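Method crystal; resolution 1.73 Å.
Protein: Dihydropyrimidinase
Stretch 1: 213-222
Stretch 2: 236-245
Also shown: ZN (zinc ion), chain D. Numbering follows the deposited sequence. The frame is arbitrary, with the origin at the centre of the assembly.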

ATOM      1  N   PRO A 213      18.102   9.343   9.873  1.00 15.84           N
ATOM      2  CA  PRO A 213      17.771   8.356   8.836  1.00 13.09           C
ATOM      3  C   PRO A 213      16.459   8.661   8.132  1.00 14.93           C
ATOM      4  O   PRO A 213      15.606   9.387   8.681  1.00 14.96           O
ATOM      5  N   PRO A 214      16.283   8.126   6.922  1.00 14.67           N
ATOM      6  CA  PRO A 214      15.075   8.499   6.151  1.00 14.83           C
ATOM      7  C   PRO A 214      13.781   8.127   6.844  1.00 14.02           C
ATOM      8  O   PRO A 214      12.753   8.761   6.624  1.00 13.03           O
ATOM      9  N   GLU A 215      13.805   7.046   7.634  1.00 11.93           N
ATOM     10  CA  GLU A 215      12.632   6.655   8.390  1.00 14.32           C
ATOM     11  C   GLU A 215      12.132   7.777   9.303  1.00 12.54           C
ATOM     12  O   GLU A 215      10.940   7.844   9.554  1.00 12.80           O
ATOM     13  N   ALA A 216      13.038   8.630   9.780  1.00 12.21           N
ATOM     14  CA  ALA A 216      12.678   9.755  10.674  1.00 10.62           C
ATOM     15  C   ALA A 216      11.926  10.857   9.890  1.00 12.91           C
ATOM     16  O   ALA A 216      11.064  11.564  10.442  1.00 11.51           O
ATOM     17  N   GLU A 217      12.332  11.039   8.630  1.00 11.43           N
ATOM     18  CA  GLU A 217      11.648  11.975   7.738  1.00 12.15           C
ATOM     19  C   GLU A 217      10.324  11.362   7.351  1.00 13.67           C
ATOM     20  O   GLU A 217       9.278  12.030   7.359  1.00 13.19           O
ATOM     21  N   GLY A 218      10.322  10.071   7.040  1.00 11.49           N
ATOM     22  CA  GLY A 218       9.047   9.411   6.714  1.00 10.09           C
ATOM     23  C   GLY A 218       8.049   9.556   7.874  1.00 10.31           C
ATOM     24  O   GLY A 218       6.840   9.805   7.663  1.00 11.67           O
ATOM     25  N   GLU A 219       8.512   9.259   9.080  1.00 11.31           N
ATOM     26  CA  GLU A 219       7.597   9.301  10.231  1.00 10.91           C
ATOM     27  C   GLU A 219       6.964  10.692  10.425  1.00 10.79           C
ATOM     28  O   GLU A 219       5.743  10.832  10.524  1.00 12.89           O
ATOM     29  N   ALA A 220       7.786  11.719  10.374  1.00  8.57           N
ATOM     30  CA  ALA A 220       7.257  13.075  10.614  1.00  9.19           C
ATOM     31  C   ALA A 220       6.364  13.503   9.456  1.00 11.02           C
ATOM     32  O   ALA A 220       5.391  14.242   9.648  1.00 10.43           O
ATOM     33  N   THR A 221       6.727  13.085   8.234  1.00 10.62           N
ATOM     34  CA  THR A 221       5.840  13.367   7.075  1.00 11.47           C
ATOM     35  C   THR A 221       4.481  12.734   7.340  1.00  9.93           C
ATOM     36  O   THR A 221       3.427  13.370   7.146  1.00 10.56           O
ATOM     37  N   GLY A 222       4.472  11.450   7.701  1.00  9.45           N
ATOM     38  CA  GLY A 222       3.184  10.783   7.960  1.00 11.88           C
ATOM     39  C   GLY A 222       2.378  11.429   9.091  1.00 12.54           C
ATOM     40  O   GLY A 222       1.141  11.453   9.047  1.00 11.93           O
ATOM     41  N   TYR A 236       1.801  21.482   3.029  1.00  9.02           N
ATOM     42  CA  TYR A 236       2.872  21.516   2.038  1.00 10.19           C
ATOM     43  C   TYR A 236       4.159  21.032   2.705  1.00 10.16           C
ATOM     44  O   TYR A 236       4.629  21.612   3.637  1.00 10.56           O
ATOM     45  N   VAL A 237       4.644  19.883   2.277  1.00  7.13           N
ATOM     46  CA  VAL A 237       5.825  19.291   2.875  1.00  9.10           C
ATOM     47  C   VAL A 237       7.050  19.834   2.149  1.00  9.99           C
ATOM     48  O   VAL A 237       7.247  19.553   0.953  1.00  9.81           O
ATOM     49  N   VAL A 238       7.918  20.580   2.853  1.00  8.71           N
ATOM     50  CA  VAL A 238       9.065  21.201   2.156  1.00 10.55           C
ATOM     51  C   VAL A 238      10.182  20.138   2.057  1.00  8.82           C
ATOM     52  O   VAL A 238      10.147  19.132   2.766  1.00 10.83           O
ATOM     53  N   HIS A 239      11.098  20.360   1.119  1.00  9.04           N
ATOM     54  CA  HIS A 239      12.253  19.469   0.898  1.00 10.53           C
ATOM     55  C   HIS A 239      11.964  17.997   1.200  1.00 12.49           C
ATOM     56  O   HIS A 239      12.622  17.408   2.050  1.00 10.13           O
ATOM     57  N   VAL A 240      11.105  17.377   0.387  1.00  7.75           N
ATOM     58  CA  VAL A 240      10.943  15.904   0.427  1.00 11.66           C
ATOM     59  C   VAL A 240      12.224  15.267  -0.186  1.00 10.83           C
ATOM     60  O   VAL A 240      12.630  15.641  -1.298  1.00  9.87           O
ATOM     61  N   SER A 241      12.933  14.412   0.582  1.00  9.35           N
ATOM     62  CA  SER A 241      14.244  13.950   0.088  1.00 10.38           C
ATOM     63  C   SER A 241      14.280  12.472  -0.220  1.00 11.34           C
ATOM     64  O   SER A 241      15.279  11.962  -0.763  1.00 11.67           O
ATOM     65  N   CYS A 242      13.272  11.736   0.231  1.00 10.79           N
ATOM     66  CA  CYS A 242      13.389  10.276   0.216  1.00 12.60           C
ATOM     67  C   CYS A 242      12.118   9.557  -0.138  1.00 12.94           C
ATOM     68  O   CYS A 242      10.999  10.106  -0.044  1.00 10.72           O
ATOM     69  N   ALA A 243      12.298   8.333  -0.627  1.00 13.87           N
ATOM     70  CA  ALA A 243      11.170   7.514  -1.080  1.00 12.04           C
ATOM     71  C   ALA A 243      10.168   7.245   0.029  1.00 11.64           C
ATOM     72  O   ALA A 243       8.954   7.267  -0.223  1.00 11.03           O
ATOM     73  N   ASP A 244      10.637   7.112   1.269  1.00 12.25           N
ATOM     74  CA  ASP A 244       9.729   6.861   2.396  1.00 13.88           C
ATOM     75  C   ASP A 244       8.682   7.992   2.459  1.00 15.18           C
ATOM     76  O   ASP A 244       7.485   7.732   2.591  1.00 13.81           O
ATOM     77  N   ALA A 245       9.148   9.230   2.334  1.00 11.47           N
ATOM     78  CA  ALA A 245       8.251  10.383   2.382  1.00 11.34           C
ATOM     79  C   ALA A 245       7.384  10.478   1.129  1.00 11.80           C
ATOM     80  O   ALA A 245       6.162  10.767   1.225  1.00 11.05           O
TER

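Stretch 1 enters its helix through Pro213, which makes no contact with stretch 2, and the packing begins at Pro214. Its CA-to-CB bond points toward stretch 2, and its CB lies 3.8 Å from Cys242 SG, an apolar contact. Cys242, in the p rotamer, points back toward the helix from the N-cap position of the second helix. Glu215 points away (chi1 m, chi2 p), yet it still meets Asp244: its CA is 3.6 Å from Asp244 OD1, and its side-chain CG lies 4.1 Å from the same oxygen. Water 1 bridges the same pair, donating to Glu215 O and to Asp244 OD1, each at 2.9 Å. Ala216 also points away and touches nothing across the interface.

Glu217 is the centre of the polar packing, with 83 Å² covered by the other stretch. Chi1 and chi2 are both t, so the chain extends and delivers its carboxylate to the turn before the second helix. Ser241 OG (chi1 p) donates to Glu217 OE1 at 2.5 Å, and Ser241 N donates to Glu217 OE2 at 2.9 Å with an N-H...acceptor angle of 173°; one serine thus engages both carboxylate oxygens. Glu217 CD also lies 3.7 Å from Cys242 SG, and Glu217 OE2 is 3.6 Å from Ala245 CB.

At Gly218 the helices come close, with its CA 4.5 Å from Ala245 CA. Asp244 (chi1 t) places OD2 3.3 Å from Gly218 CA; an ideal CB on Gly218 would sit 2.0 Å from that oxygen, a clash. Glu219 turns away. Thr221, in the m rotamer, points inward: its OG1 donates to Glu217 O at 2.8 Å, while the same OG1 approaches Ala245 CB at 3.7 Å and Val237 CG1 (chi1 t) at 4.2 Å.

Zinc lies beyond this packing, bound by His239 NE2 at 2.2 Å, waters 2 and 3, and two atoms elsewhere in the structure.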

ATOM      1  CB  PRO A 213      17.633   7.040   9.611  1.00 15.80           C
ATOM      2  CG  PRO A 213      18.151   7.301  10.988  1.00 17.94           C
ATOM      3  CD  PRO A 213      18.001   8.770  11.230  1.00 15.33           C
ATOM      4  CB  PRO A 214      15.233   7.728   4.822  1.00 19.42           C
ATOM      5  CG  PRO A 214      16.417   6.830   5.013  1.00 18.81           C
ATOM      6  CD  PRO A 214      17.245   7.332   6.137  1.00 14.72           C
ATOM      7  CB  GLU A 215      12.919   5.389   9.194  1.00 17.90           C
ATOM      8  CG  GLU A 215      13.149   4.137   8.280  1.00 25.31           C
ATOM      9  CD  GLU A 215      14.578   3.966   7.653  1.00 32.56           C
ATOM     10  OE1 GLU A 215      15.540   4.726   7.931  1.00 21.99           O
ATOM     11  OE2 GLU A 215      14.719   3.021   6.842  1.00 37.58           O
ATOM     12  CB  ALA A 216      13.960  10.346  11.324  1.00 10.19           C
ATOM     13  CB  GLU A 217      12.489  12.280   6.503  1.00 13.16           C
ATOM     14  CG  GLU A 217      11.701  13.101   5.483  1.00 10.45           C
ATOM     15  CD  GLU A 217      12.488  13.424   4.221  1.00 14.38           C
ATOM     16  OE1 GLU A 217      13.735  13.479   4.237  1.00 13.77           O
ATOM     17  OE2 GLU A 217      11.845  13.718   3.220  1.00 12.01           O
ATOM     18  CB  GLU A 219       8.313   8.896  11.524  1.00 10.92           C
ATOM     19  CG  GLU A 219       7.351   8.817  12.754  1.00 10.26           C
ATOM     20  CD  GLU A 219       7.001  10.182  13.314  1.00 11.75           C
ATOM     21  OE1 GLU A 219       7.904  11.054  13.442  1.00 13.72           O
ATOM     22  OE2 GLU A 219       5.772  10.402  13.543  1.00 12.99           O
ATOM     23  CB  ALA A 220       8.413  14.066  10.821  1.00  9.82           C
ATOM     24  CB  THR A 221       6.474  12.814   5.750  1.00  9.20           C
ATOM     25  OG1 THR A 221       7.730  13.480   5.554  1.00 10.67           O
ATOM     26  CG2 THR A 221       5.546  13.088   4.584  1.00  9.78           C
ATOM     27  CB  TYR A 236       3.013  22.945   1.516  1.00  9.29           C
ATOM     28  CG  TYR A 236       4.108  23.171   0.492  1.00  8.16           C
ATOM     29  CD1 TYR A 236       5.444  23.333   0.893  1.00  9.37           C
ATOM     30  CD2 TYR A 236       3.776  23.433  -0.851  1.00  7.41           C
ATOM     31  CE1 TYR A 236       6.448  23.690  -0.040  1.00  9.82           C
ATOM     32  CE2 TYR A 236       4.752  23.747  -1.799  1.00  9.67           C
ATOM     33  CZ  TYR A 236       6.079  23.863  -1.395  1.00  8.96           C
ATOM     34  OH  TYR A 236       7.018  24.342  -2.288  1.00 10.27           O
ATOM     35  CB  VAL A 237       5.812  17.740   2.756  1.00 10.05           C
ATOM     36  CG1 VAL A 237       7.037  17.147   3.553  1.00  8.97           C
ATOM     37  CG2 VAL A 237       4.464  17.154   3.280  1.00 10.56           C
ATOM     38  CB  VAL A 238       9.650  22.455   2.896  1.00  9.10           C
ATOM     39  CG1 VAL A 238       8.544  23.515   3.150  1.00  9.23           C
ATOM     40  CG2 VAL A 238      10.282  22.052   4.249  1.00  9.06           C
ATOM     41  CB  HIS A 239      13.559  19.960   1.628  1.00  9.99           C
ATOM     42  CG  HIS A 239      13.401  20.300   3.097  1.00  9.29           C
ATOM     43  ND1 HIS A 239      12.794  19.455   4.012  1.00 10.37           N
ATOM     44  CD2 HIS A 239      13.907  21.340   3.818  1.00  9.68           C
ATOM     45  CE1 HIS A 239      12.876  19.999   5.228  1.00 10.06           C
ATOM     46  NE2 HIS A 239      13.564  21.130   5.129  1.00  9.98           N
ATOM     47  CB  VAL A 240       9.670  15.480  -0.379  1.00 10.08           C
ATOM     48  CG1 VAL A 240       9.547  13.930  -0.457  1.00 11.09           C
ATOM     49  CG2 VAL A 240       8.429  16.063   0.278  1.00  9.50           C
ATOM     50  CB  SER A 241      15.355  14.271   1.115  1.00 11.06           C
ATOM     51  OG  SER A 241      15.265  13.423   2.260  1.00 12.04           O
ATOM     52  CB  CYS A 242      13.911   9.738   1.543  1.00 11.18           C
ATOM     53  SG  CYS A 242      12.798   9.973   2.957  1.00 15.55           S
ATOM     54  CB  ALA A 243      11.684   6.156  -1.694  1.00 10.74           C
ATOM     55  CB  ASP A 244      10.548   6.830   3.683  1.00 15.05           C
ATOM     56  CG  ASP A 244       9.758   6.337   4.886  1.00 23.84           C
ATOM     57  OD1 ASP A 244      10.389   5.670   5.735  1.00 28.93           O
ATOM     58  OD2 ASP A 244       8.548   6.643   5.040  1.00 27.11           O
ATOM     59  CB  ALA A 245       9.022  11.656   2.601  1.00 10.65           C
TER
HETATM   60 ZN    ZN D 501      14.043  22.725   6.549  1.00 15.91          ZN
HETATM   61  O   HOH W   1       9.100   6.022   8.305  1.00 28.77           O
HETATM   62  O   HOH W   2      14.959  24.097   7.854  1.00 15.51           O
HETATM   63  O   HOH W   3      16.234  22.278   6.612  1.00 18.53           O